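Local structure of serine protease pet (Escherichia coli, 4OM9) at residues 478-483 against 503-508; 512-517 against 591-596; 580-585 against 600-605; 649-654 against 670-675. The protein is an enterotoxin and secreted serine protease of enteroaggregative E. coli, carried by an autotransporter, and probably attacks the host cytoskeletal protein alpha-fodrin. All blocks are in the same frame, centred on the assembly; numbering follows the deposited sequence.

Contact 1: residues 478-483 against 503-508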
loop_
_atom_site.group_PDB
_atom_site.type_symbol
_atom_site.label_atom_id
_atom_site.label_comp_id
_atom_site.label_asym_id
_atom_site.label_seq_id
_atom_site.Cartn_x
_atom_site.Cartn_y
_atom_site.Cartn_z
ATOM N N ASP A 478 -2.679 -11.414 -6.484
ATOM C CA ASP A 478 -1.553 -12.264 -6.147
ATOM C C ASP A 478 -1.749 -13.625 -6.803
ATOM O O ASP A 478 -2.642 -13.794 -7.628
ATOM C CB ASP A 478 -1.364 -12.370 -4.624
ATOM C CG ASP A 478 -2.472 -13.153 -3.931
ATOM O OD1 ASP A 478 -3.332 -13.765 -4.594
ATOM O OD2 ASP A 478 -2.466 -13.175 -2.688
ATOM N N GLY A 479 -0.911 -14.587 -6.442
ATOM C CA GLY A 479 -0.934 -15.879 -7.098
ATOM C C GLY A 479 -0.340 -15.873 -8.500
ATOM O O GLY A 479 0.399 -14.957 -8.885
ATOM N N ASN A 480 -0.690 -16.903 -9.263
ATOM C CA ASN A 480 -0.082 -17.177 -10.559
ATOM C C ASN A 480 -0.753 -16.398 -11.686
ATOM O O ASN A 480 -1.414 -16.978 -12.547
ATOM C CB ASN A 480 -0.131 -18.682 -10.840
ATOM C CG ASN A 480 0.661 -19.077 -12.075
ATOM O OD1 ASN A 480 1.552 -18.351 -12.511
ATOM N ND2 ASN A 480 0.337 -20.238 -12.645
ATOM N N VAL A 481 -0.555 -15.083 -11.679
ATOM C CA VAL A 481 -1.267 -14.185 -12.577
ATOM C C VAL A 481 -0.298 -13.331 -13.423
ATOM O O VAL A 481 0.810 -13.007 -12.994
ATOM C CB VAL A 481 -2.210 -13.261 -11.771
ATOM C CG1 VAL A 481 -2.927 -12.273 -12.661
ATOM C CG2 VAL A 481 -3.230 -14.085 -10.935
ATOM N N ARG A 482 -0.713 -12.987 -14.632
ATOM C CA ARG A 482 -0.039 -11.951 -15.395
ATOM C C ARG A 482 -1.066 -10.877 -15.670
ATOM O O ARG A 482 -2.209 -11.194 -16.017
ATOM C CB ARG A 482 0.553 -12.497 -16.692
ATOM C CG ARG A 482 0.779 -11.466 -17.771
ATOM C CD ARG A 482 1.274 -12.159 -19.032
ATOM N NE ARG A 482 1.348 -11.269 -20.187
ATOM C CZ ARG A 482 2.451 -10.643 -20.588
ATOM N NH1 ARG A 482 3.591 -10.786 -19.919
ATOM N NH2 ARG A 482 2.414 -9.873 -21.668
ATOM N N LEU A 483 -0.666 -9.617 -15.482
ATOM C CA LEU A 483 -1.572 -8.484 -15.639
ATOM C C LEU A 483 -1.250 -7.693 -16.888
ATOM O O LEU A 483 -0.104 -7.301 -17.067
ATOM C CB LEU A 483 -1.484 -7.564 -14.433
ATOM C CG LEU A 483 -2.262 -6.247 -14.497
ATOM C CD1 LEU A 483 -3.736 -6.490 -14.627
ATOM C CD2 LEU A 483 -2.024 -5.453 -13.250
ATOM N N GLN A 503 0.853 -8.432 -6.568
ATOM C CA GLN A 503 1.873 -9.464 -6.665
ATOM C C GLN A 503 1.597 -10.243 -7.937
ATOM O O GLN A 503 0.596 -10.955 -8.022
ATOM C CB GLN A 503 1.843 -10.383 -5.437
ATOM C CG GLN A 503 2.702 -11.628 -5.548
ATOM C CD GLN A 503 4.176 -11.301 -5.631
ATOM O OE1 GLN A 503 4.747 -10.726 -4.698
ATOM N NE2 GLN A 503 4.806 -11.641 -6.767
ATOM N N ALA A 504 2.463 -10.103 -8.930
ATOM C CA ALA A 504 2.213 -10.689 -10.237
ATOM C C ALA A 504 3.487 -11.248 -10.863
ATOM O O ALA A 504 4.575 -10.718 -10.641
ATOM C CB ALA A 504 1.584 -9.651 -11.159
ATOM N N ASN A 505 3.353 -12.320 -11.642
ATOM C CA ASN A 505 4.492 -12.847 -12.377
ATOM C C ASN A 505 5.091 -11.736 -13.215
ATOM O O ASN A 505 6.284 -11.485 -13.163
ATOM C CB ASN A 505 4.084 -14.020 -13.268
ATOM C CG ASN A 505 3.345 -15.109 -12.504
ATOM O OD1 ASN A 505 3.641 -15.378 -11.343
ATOM N ND2 ASN A 505 2.371 -15.732 -13.158
ATOM N N SER A 506 4.241 -11.048 -13.966
ATOM C CA SER A 506 4.705 -9.977 -14.827
ATOM C C SER A 506 3.564 -9.040 -15.129
ATOM O O SER A 506 2.409 -9.344 -14.850
ATOM C CB SER A 506 5.301 -10.518 -16.134
ATOM O OG SER A 506 4.308 -11.130 -16.943
ATOM N N ILE A 507 3.903 -7.887 -15.690
ATOM C CA ILE A 507 2.916 -6.872 -16.006
ATOM C C ILE A 507 3.270 -6.288 -17.357
ATOM O O ILE A 507 4.429 -5.948 -17.609
ATOM C CB ILE A 507 2.866 -5.744 -14.951
ATOM C CG1 ILE A 507 2.365 -6.261 -13.599
ATOM C CG2 ILE A 507 1.980 -4.614 -15.426
ATOM C CD1 ILE A 507 2.498 -5.231 -12.460
ATOM N N SER A 508 2.281 -6.173 -18.231
ATOM C CA SER A 508 2.543 -5.652 -19.558
ATOM C C SER A 508 1.566 -4.541 -19.908
ATOM O O SER A 508 0.359 -4.679 -19.736
ATOM C CB SER A 508 2.486 -6.771 -20.591
ATOM O OG SER A 508 1.983 -6.272 -21.805
HETATM O O HOH W 1 3.187 -17.402 -9.699
#
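Asn480 and Asn505 meet where one turn of the passenger's right-handed parallel beta-helix lies against the next, beside the corner that the chain makes at Asn505. Asn505 ND2 donates to Asn480 OD1 (2.8 Å), with the two amide planes 55° apart and the N-H bent at 146°. A water donates to Asn505 OD1 at 2.6 Å and weakly to Asn480 OD1. Asparagine suits both places, since it offers a donor and an acceptor on a short arm: Asn505 ND2 also reaches Glu460, and Asn480, at the centre of an inverse gamma turn, holds Asn456 O through ND2.

At the corner Asn505 N binds Val481 O at 3.0 Å. Beyond it strands 481-483 and 506-508 run parallel in sense, 25° apart, with Leu483 N bound to Ser506 O at 3.2 Å and Ser508 N to Leu483 O at 2.9 Å. On one face of this sheet Arg482 stretches across Ser506, its chain extended from CG to NE, and NH1 donates to Ser506 OG (3.1 Å) near the guanidinium edge. NE of the same group forms a salt bridge with Glu484. On the face of Leu483 and Ile507, the apolar contact is Leu483 CB to Ile507 CG1 (4.1 Å). Strand 461-465 packs against Val481 and Leu483 from the preceding turn, while strand 576-583 of the following one touches Gln503 and Ile507.

Contact 2: residues 512-517 against 591-596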
loop_
_atom_site.group_PDB
_atom_site.type_symbol
_atom_site.label_atom_id
_atom_site.label_comp_id
_atom_site.label_asym_id
_atom_site.label_seq_id
_atom_site.Cartn_x
_atom_site.Cartn_y
_atom_site.Cartn_z
ATOM N N ALA A 512 -1.432 2.579 -23.196
ATOM C CA ALA A 512 -2.299 3.191 -22.171
ATOM C C ALA A 512 -1.593 3.266 -20.817
ATOM O O ALA A 512 -0.908 2.334 -20.432
ATOM C CB ALA A 512 -3.615 2.397 -22.039
ATOM N N PRO A 513 -1.760 4.373 -20.079
ATOM C CA PRO A 513 -0.915 4.573 -18.890
ATOM C C PRO A 513 -1.242 3.676 -17.682
ATOM O O PRO A 513 -2.384 3.288 -17.449
ATOM C CB PRO A 513 -1.160 6.049 -18.523
ATOM C CG PRO A 513 -1.887 6.645 -19.704
ATOM C CD PRO A 513 -2.654 5.516 -20.314
ATOM N N LEU A 514 -0.196 3.357 -16.930
ATOM C CA LEU A 514 -0.310 2.678 -15.662
ATOM C C LEU A 514 0.193 3.597 -14.546
ATOM O O LEU A 514 1.192 4.316 -14.703
ATOM C CB LEU A 514 0.478 1.372 -15.654
ATOM C CG LEU A 514 0.185 0.520 -14.412
ATOM C CD1 LEU A 514 -1.118 -0.243 -14.612
ATOM C CD2 LEU A 514 1.317 -0.432 -14.113
ATOM N N VAL A 515 -0.520 3.554 -13.428
ATOM C CA VAL A 515 -0.181 4.301 -12.226
ATOM C C VAL A 515 -0.226 3.374 -11.029
ATOM O O VAL A 515 -1.227 2.683 -10.803
ATOM C CB VAL A 515 -1.141 5.459 -11.982
ATOM C CG1 VAL A 515 -0.881 6.072 -10.622
ATOM C CG2 VAL A 515 -0.980 6.496 -13.086
ATOM N N MET A 516 0.882 3.321 -10.307
ATOM C CA MET A 516 0.946 2.627 -9.040
ATOM C C MET A 516 1.096 3.671 -7.933
ATOM O O MET A 516 1.964 4.567 -8.007
ATOM C CB MET A 516 2.112 1.634 -9.003
ATOM C CG MET A 516 2.101 0.560 -10.072
ATOM S SD MET A 516 3.688 -0.300 -10.060
ATOM C CE MET A 516 3.472 -1.468 -11.394
ATOM N N GLN A 517 0.250 3.555 -6.915
ATOM C CA GLN A 517 0.243 4.496 -5.802
ATOM C C GLN A 517 -0.340 3.858 -4.564
ATOM O O GLN A 517 -1.012 2.822 -4.654
ATOM C CB GLN A 517 -0.570 5.750 -6.148
ATOM C CG GLN A 517 -2.066 5.465 -6.319
ATOM C CD GLN A 517 -2.935 6.715 -6.205
ATOM O OE1 GLN A 517 -2.826 7.648 -7.009
ATOM N NE2 GLN A 517 -3.830 6.720 -5.207
ATOM N N SER A 591 3.740 4.326 -23.716
ATOM C CA SER A 591 2.848 4.939 -22.742
ATOM C C SER A 591 3.635 5.428 -21.536
ATOM O O SER A 591 4.823 5.726 -21.643
ATOM C CB SER A 591 1.748 3.951 -22.316
ATOM O OG SER A 591 0.658 4.630 -21.703
ATOM N N SER A 592 3.000 5.528 -20.377
ATOM C CA SER A 592 3.789 5.966 -19.250
ATOM C C SER A 592 3.494 5.187 -17.981
ATOM O O SER A 592 2.376 4.732 -17.724
ATOM C CB SER A 592 3.615 7.474 -19.021
ATOM O OG SER A 592 2.301 7.810 -18.635
ATOM N N LEU A 593 4.547 5.008 -17.208
ATOM C CA LEU A 593 4.459 4.375 -15.919
ATOM C C LEU A 593 4.770 5.421 -14.854
ATOM O O LEU A 593 5.811 6.065 -14.907
ATOM C CB LEU A 593 5.423 3.200 -15.838
ATOM C CG LEU A 593 5.557 2.520 -14.486
ATOM C CD1 LEU A 593 4.229 1.957 -14.035
ATOM C CD2 LEU A 593 6.592 1.437 -14.578
ATOM N N SER A 594 3.847 5.595 -13.914
ATOM C CA SER A 594 4.022 6.513 -12.801
ATOM C C SER A 594 3.970 5.752 -11.482
ATOM O O SER A 594 3.043 4.967 -11.225
ATOM C CB SER A 594 2.940 7.603 -12.791
ATOM O OG SER A 594 2.868 8.270 -14.031
ATOM N N ILE A 595 4.980 5.976 -10.657
ATOM C CA ILE A 595 4.956 5.508 -9.298
ATOM C C ILE A 595 4.789 6.754 -8.451
ATOM O O ILE A 595 5.628 7.671 -8.496
ATOM C CB ILE A 595 6.227 4.745 -8.915
ATOM C CG1 ILE A 595 6.361 3.496 -9.786
ATOM C CG2 ILE A 595 6.188 4.366 -7.438
ATOM C CD1 ILE A 595 7.714 2.834 -9.687
ATOM N N ALA A 596 3.682 6.792 -7.712
ATOM C CA ALA A 596 3.292 7.959 -6.948
ATOM C C ALA A 596 3.344 7.627 -5.469
ATOM O O ALA A 596 3.883 6.594 -5.086
ATOM C CB ALA A 596 1.901 8.435 -7.353
HETATM O O HOH W 2 1.083 6.847 -15.844
#
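Met516 loses the most surface here, though its methyl CE approaches Leu593 CD1 only loosely, at 4.4 Å. The chain is extended beyond CG, which accounts for the reach of CE and makes the residue a long, flexible and apolar arm that touches Leu586 and Val601 in the interior. Its N and O both bond to strand 592-595 and the residue that follows it, flanking Ile595: Met516 N donates to Ser594 O at 2.9 Å, and Met516 O receives Ala596 N at 2.8 Å.

Leu514 faces the same interior. It lies side by side with Leu593, the two pointing the same way, and CD2 of Leu514 rests against CD1 of Leu593 at 3.8 Å. Branched leucines stacked at matching positions of successive turns are a familiar feature of the parallel beta-helix, where each coil repeats the strand below it in register; here strands 514-516 and 592-595 run 11° from parallel. Leu514 N donates to Ser592 O at 3.0 Å. Leu514 O takes two donors, Ser594 N at 3.1 Å and a water that also bonds to the hydroxyls of Ser592 and Ser594, on the opposite face from the leucines. Small polar serines fit that outer face, and Ser594 OG has a further, weak bond to Asp616.

Ser591 is second to Met516 in buried surface, just ahead of Leu514. Its CB sits 3.6 Å from Ala512 O, close to Pro513, just before strand 514-516, but the modelled hydroxyl is crowded against Ala512 and its placement is doubtful.

Contact 3: residues 580-585 against 600-605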
loop_
_atom_site.group_PDB
_atom_site.type_symbol
_atom_site.label_atom_id
_atom_site.label_comp_id
_atom_site.label_asym_id
_atom_site.label_seq_id
_atom_site.Cartn_x
_atom_site.Cartn_y
_atom_site.Cartn_z
ATOM N N LYS A 580 2.235 -2.627 -1.831
ATOM C CA LYS A 580 3.362 -3.348 -2.397
ATOM C C LYS A 580 3.088 -3.745 -3.852
ATOM O O LYS A 580 2.039 -4.279 -4.187
ATOM C CB LYS A 580 3.694 -4.588 -1.571
ATOM C CG LYS A 580 4.052 -4.316 -0.125
ATOM C CD LYS A 580 5.501 -3.896 0.042
ATOM C CE LYS A 580 5.899 -3.839 1.519
ATOM N NZ LYS A 580 5.698 -5.158 2.197
ATOM N N PHE A 581 4.034 -3.446 -4.713
ATOM C CA PHE A 581 3.966 -3.860 -6.095
ATOM C C PHE A 581 5.246 -4.651 -6.353
ATOM O O PHE A 581 6.384 -4.101 -6.292
ATOM C CB PHE A 581 3.818 -2.659 -7.030
ATOM C CG PHE A 581 2.707 -1.711 -6.642
ATOM C CD1 PHE A 581 2.901 -0.756 -5.645
ATOM C CD2 PHE A 581 1.470 -1.760 -7.279
ATOM C CE1 PHE A 581 1.878 0.116 -5.279
ATOM C CE2 PHE A 581 0.440 -0.881 -6.924
ATOM C CZ PHE A 581 0.654 0.057 -5.921
ATOM N N ARG A 582 5.043 -5.948 -6.565
ATOM C CA ARG A 582 6.097 -6.909 -6.821
ATOM C C ARG A 582 5.811 -7.610 -8.136
ATOM O O ARG A 582 4.665 -8.026 -8.397
ATOM C CB ARG A 582 6.195 -7.934 -5.692
ATOM C CG ARG A 582 6.553 -7.362 -4.304
ATOM C CD ARG A 582 7.954 -6.752 -4.322
ATOM N NE ARG A 582 8.390 -6.187 -3.038
ATOM C CZ ARG A 582 8.147 -4.938 -2.637
ATOM N NH1 ARG A 582 7.446 -4.106 -3.406
ATOM N NH2 ARG A 582 8.605 -4.517 -1.461
ATOM N N PHE A 583 6.849 -7.753 -8.958
ATOM C CA PHE A 583 6.722 -8.440 -10.234
ATOM C C PHE A 583 8.084 -8.804 -10.799
ATOM O O PHE A 583 9.050 -8.089 -10.581
ATOM C CB PHE A 583 5.967 -7.563 -11.230
ATOM C CG PHE A 583 6.539 -6.185 -11.365
ATOM C CD1 PHE A 583 7.621 -5.944 -12.200
ATOM C CD2 PHE A 583 6.000 -5.127 -10.639
ATOM C CE1 PHE A 583 8.166 -4.670 -12.297
ATOM C CE2 PHE A 583 6.523 -3.867 -10.744
ATOM C CZ PHE A 583 7.618 -3.636 -11.579
ATOM N N ASP A 584 8.169 -9.909 -11.528
ATOM C CA ASP A 584 9.432 -10.261 -12.149
ATOM C C ASP A 584 9.775 -9.221 -13.194
ATOM O O ASP A 584 10.892 -8.705 -13.225
ATOM C CB ASP A 584 9.379 -11.655 -12.764
ATOM C CG ASP A 584 9.256 -12.723 -11.717
ATOM O OD1 ASP A 584 9.831 -12.512 -10.626
ATOM O OD2 ASP A 584 8.575 -13.748 -11.964
ATOM N N ASN A 585 8.790 -8.885 -14.015
ATOM C CA ASN A 585 9.002 -7.931 -15.084
ATOM C C ASN A 585 7.785 -7.070 -15.396
ATOM O O ASN A 585 6.663 -7.553 -15.469
ATOM C CB ASN A 585 9.440 -8.663 -16.358
ATOM C CG ASN A 585 10.767 -9.375 -16.191
ATOM O OD1 ASN A 585 11.829 -8.754 -16.270
ATOM N ND2 ASN A 585 10.717 -10.680 -15.950
ATOM N N ASP A 600 5.364 1.091 -2.985
ATOM C CA ASP A 600 6.599 0.383 -2.728
ATOM C C ASP A 600 6.731 -0.630 -3.860
ATOM O O ASP A 600 6.088 -1.685 -3.829
ATOM C CB ASP A 600 6.542 -0.286 -1.350
ATOM C CG ASP A 600 7.842 -0.958 -0.945
ATOM O OD1 ASP A 600 8.512 -1.608 -1.778
ATOM O OD2 ASP A 600 8.187 -0.853 0.252
ATOM N N VAL A 601 7.545 -0.283 -4.864
ATOM C CA VAL A 601 7.624 -1.040 -6.109
ATOM C C VAL A 601 8.940 -1.774 -6.264
ATOM O O VAL A 601 9.999 -1.176 -6.131
ATOM C CB VAL A 601 7.447 -0.139 -7.355
ATOM C CG1 VAL A 601 7.364 -1.014 -8.601
ATOM C CG2 VAL A 601 6.220 0.717 -7.239
ATOM N N GLU A 602 8.861 -3.058 -6.587
ATOM C CA GLU A 602 10.045 -3.857 -6.783
ATOM C C GLU A 602 9.885 -4.869 -7.927
ATOM O O GLU A 602 9.001 -5.744 -7.927
ATOM C CB GLU A 602 10.398 -4.580 -5.499
ATOM C CG GLU A 602 11.430 -5.673 -5.601
ATOM C CD GLU A 602 12.123 -5.954 -4.268
ATOM O OE1 GLU A 602 11.499 -5.728 -3.203
ATOM O OE2 GLU A 602 13.307 -6.371 -4.297
ATOM N N GLY A 603 10.763 -4.724 -8.905
ATOM C CA GLY A 603 10.916 -5.680 -9.974
ATOM C C GLY A 603 11.620 -5.016 -11.154
ATOM O O GLY A 603 11.930 -3.824 -11.099
ATOM N N ASN A 604 11.866 -5.769 -12.223
ATOM C CA ASN A 604 12.589 -5.218 -13.369
ATOM C C ASN A 604 11.715 -4.550 -14.419
ATOM O O ASN A 604 10.693 -5.078 -14.813
ATOM C CB ASN A 604 13.445 -6.307 -14.028
ATOM C CG ASN A 604 14.681 -6.604 -13.217
ATOM O OD1 ASN A 604 15.075 -5.782 -12.387
ATOM N ND2 ASN A 604 15.286 -7.779 -13.420
ATOM N N ILE A 605 12.125 -3.373 -14.871
ATOM C CA ILE A 605 11.352 -2.660 -15.868
ATOM C C ILE A 605 12.007 -2.731 -17.250
ATOM O O ILE A 605 13.193 -2.443 -17.386
ATOM C CB ILE A 605 11.171 -1.188 -15.482
ATOM C CG1 ILE A 605 10.509 -1.047 -14.109
ATOM C CG2 ILE A 605 10.373 -0.455 -16.548
ATOM C CD1 ILE A 605 10.309 0.410 -13.700
#
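Strands 580-583 and 600-602 pair in parallel, their axes 6° apart, through Phe581 N to Asp600 O (2.8 Å) and Glu602 N to Phe581 O (2.7 Å), until a beta bulge shifts the register by one residue between Arg582 and Asn585. The bulge falls where both chains turn a corner, at Asp584 and Gly603. Glycine suits that place: its backbone angles would jam a side chain against its own chain, and its CA packs off-centre on the Phe583 ring, 4.2 Å from the centroid.

On the face shared by Lys580 and Asp600, Arg582 lies between two acids. Its chain bends at chi2 (-64°), which brings CD against Glu602 CB, and Glu602 CB in turn covers one face of the guanidinium. NH2 forms a salt bridge to Asp600 OD1 at 2.9 Å, meeting it from above the carboxylate plane, while NH1 donates to Asp600 O at 2.8 Å. NH1 also binds Phe581 O. Glu602 OE1 is 3.1 Å from Arg582 NE but well out of the guanidinium plane, so that attraction is one of charge alone.

On the other face Val601 serves two rings, CG2 meeting Phe581 CD1 at 4.0 Å and CG1 meeting Phe583 CE2 at 3.7 Å; a branched residue can fill both. Asp600 O is gripped from opposite faces of its plane, by Phe581 N and by Arg582 NH1. Arginine thus ties side-chain charge to main-chain carbonyls; it would probably lower the pKa of Asp600 and Glu602, keeping them ionised, while the acids balance its charge.

Contact 4: residues 649-654 against 670-675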
loop_
_atom_site.group_PDB
_atom_site.type_symbol
_atom_site.label_atom_id
_atom_site.label_comp_id
_atom_site.label_asym_id
_atom_site.label_seq_id
_atom_site.Cartn_x
_atom_site.Cartn_y
_atom_site.Cartn_z
ATOM N N SER A 649 8.105 7.413 -1.979
ATOM C CA SER A 649 7.877 6.321 -2.921
ATOM C C SER A 649 9.140 5.490 -3.126
ATOM O O SER A 649 10.260 6.002 -3.013
ATOM C CB SER A 649 7.399 6.866 -4.259
ATOM O OG SER A 649 8.424 7.624 -4.873
ATOM N N LYS A 650 8.973 4.213 -3.444
ATOM C CA LYS A 650 10.136 3.339 -3.567
ATOM C C LYS A 650 10.169 2.516 -4.851
ATOM O O LYS A 650 9.213 1.793 -5.166
ATOM C CB LYS A 650 10.215 2.370 -2.390
ATOM C CG LYS A 650 10.512 2.982 -1.054
ATOM C CD LYS A 650 10.959 1.878 -0.116
ATOM C CE LYS A 650 11.355 2.412 1.259
ATOM N NZ LYS A 650 10.179 2.901 2.020
ATOM N N PHE A 651 11.281 2.600 -5.571
ATOM C CA PHE A 651 11.526 1.629 -6.626
ATOM C C PHE A 651 12.838 0.906 -6.386
ATOM O O PHE A 651 13.864 1.515 -6.060
ATOM C CB PHE A 651 11.532 2.254 -8.022
ATOM C CG PHE A 651 11.852 1.260 -9.097
ATOM C CD1 PHE A 651 10.916 0.297 -9.467
ATOM C CD2 PHE A 651 13.101 1.235 -9.695
ATOM C CE1 PHE A 651 11.218 -0.637 -10.428
ATOM C CE2 PHE A 651 13.411 0.303 -10.660
ATOM C CZ PHE A 651 12.478 -0.633 -11.032
ATOM N N THR A 652 12.776 -0.404 -6.543
ATOM C CA THR A 652 13.909 -1.279 -6.362
ATOM C C THR A 652 13.932 -2.289 -7.507
ATOM O O THR A 652 12.944 -3.027 -7.724
ATOM C CB THR A 652 13.833 -2.006 -5.020
ATOM O OG1 THR A 652 13.923 -1.044 -3.966
ATOM C CG2 THR A 652 14.962 -3.017 -4.878
ATOM N N GLY A 653 15.047 -2.318 -8.233
ATOM C CA GLY A 653 15.219 -3.249 -9.338
ATOM C C GLY A 653 16.089 -2.675 -10.437
ATOM O O GLY A 653 17.050 -1.967 -10.165
ATOM N N GLY A 654 15.759 -2.977 -11.686
ATOM C CA GLY A 654 16.541 -2.470 -12.799
ATOM C C GLY A 654 15.673 -1.920 -13.908
ATOM O O GLY A 654 14.473 -2.201 -13.955
ATOM N N VAL A 670 15.045 5.211 -4.808
ATOM C CA VAL A 670 15.355 4.235 -5.831
ATOM C C VAL A 670 16.634 3.455 -5.562
ATOM O O VAL A 670 17.679 4.050 -5.265
ATOM C CB VAL A 670 15.501 4.913 -7.188
ATOM C CG1 VAL A 670 15.838 3.887 -8.254
ATOM C CG2 VAL A 670 14.231 5.682 -7.535
ATOM N N THR A 671 16.551 2.136 -5.697
ATOM C CA THR A 671 17.701 1.250 -5.569
ATOM C C THR A 671 17.909 0.362 -6.801
ATOM O O THR A 671 17.283 -0.685 -6.949
ATOM C CB THR A 671 17.566 0.350 -4.350
ATOM O OG1 THR A 671 17.398 1.163 -3.182
ATOM C CG2 THR A 671 18.795 -0.541 -4.203
ATOM N N LEU A 672 18.796 0.773 -7.690
ATOM C CA LEU A 672 19.045 -0.021 -8.867
ATOM C C LEU A 672 20.013 -1.147 -8.545
ATOM O O LEU A 672 21.228 -0.991 -8.670
ATOM C CB LEU A 672 19.571 0.857 -9.988
ATOM C CG LEU A 672 18.629 2.026 -10.295
ATOM C CD1 LEU A 672 19.140 2.855 -11.471
ATOM C CD2 LEU A 672 17.212 1.533 -10.553
ATOM N N ASN A 673 19.465 -2.285 -8.117
ATOM C CA ASN A 673 20.273 -3.468 -7.820
ATOM C C ASN A 673 20.161 -4.532 -8.907
ATOM O O ASN A 673 20.517 -5.690 -8.702
ATOM C CB ASN A 673 19.901 -4.057 -6.447
ATOM C CG ASN A 673 18.443 -4.519 -6.354
ATOM O OD1 ASN A 673 17.703 -4.524 -7.334
ATOM N ND2 ASN A 673 18.041 -4.923 -5.164
ATOM N N THR A 674 19.674 -4.114 -10.069
ATOM C CA THR A 674 19.661 -4.939 -11.269
ATOM C C THR A 674 20.226 -4.095 -12.404
ATOM O O THR A 674 19.997 -2.888 -12.443
ATOM C CB THR A 674 18.222 -5.440 -11.605
ATOM O OG1 THR A 674 17.937 -6.625 -10.854
ATOM C CG2 THR A 674 18.079 -5.743 -13.076
ATOM N N VAL A 675 20.961 -4.727 -13.315
ATOM C CA VAL A 675 21.674 -4.014 -14.374
ATOM C C VAL A 675 20.761 -3.134 -15.219
ATOM O O VAL A 675 19.774 -3.602 -15.762
ATOM C CB VAL A 675 22.412 -5.001 -15.313
ATOM C CG1 VAL A 675 23.053 -4.250 -16.475
ATOM C CG2 VAL A 675 23.452 -5.803 -14.540
HETATM O O HOH W 3 14.576 1.400 -3.041
#
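Thr652 lies beside Thr671, the two pointing the same way, and can be followed outward from the backbone. Its CB stands 4.2 Å from Thr671 O. There the side chain forks: OG1, anti to the carbonyl carbon (chi1 -64°), comes 3.9 Å from Thr671 CB and 2.7 Å from a water that also bonds to Thr671 OG1 and donates to Phe651 O. The methyl Thr652 CG2 turns instead to Asn673 ND2, 3.6 Å away. Threonine suits this partly exposed face, being beta-branched and able to share a water.

The backbone bonds are Thr671 N to Phe651 O (2.8 Å) and Gly653 N to Thr671 O (3.1 Å). Inside, the Phe651 ring presents its edge to its neighbours, CE2 touching Leu672 CD2 at 4.0 Å and CD2 meeting Val670 CG1. Gly653 adopts backbone angles that only glycine tolerates well, and Gly654 has no CB to collide with Thr674 CG2, which sits 3.6 Å from Gly654 CA. Here the glycines allow the turn, and parallel strands stacked in register, with apolar residues inside and polar ones outside, are characteristic of a beta-helix coil.

In the fold
From the N terminus, contact 1 closes first, bringing 503-508 back on 478-483 after 19 residues, one coil of the beta-helix. Contact 2 opens soon after, and its 73-residue loop contains helices 543-550 and 552-558 before strand 592-595 returns to 514-520. Contact 3 crosses it, since 580-585 lies inside that loop and 600-605 follows it. Contact 4 closes last, in series, after 15 residues. Contacts 1 and 3 probably share backbone bonds, Ile507 N to Asn585 O among them, and contacts 3 and 4 do likewise through Val601 N and Lys650 O. Met516 and Ile595 of contact 2 pack on the interior residues of contact 3, joining different faces of the helix.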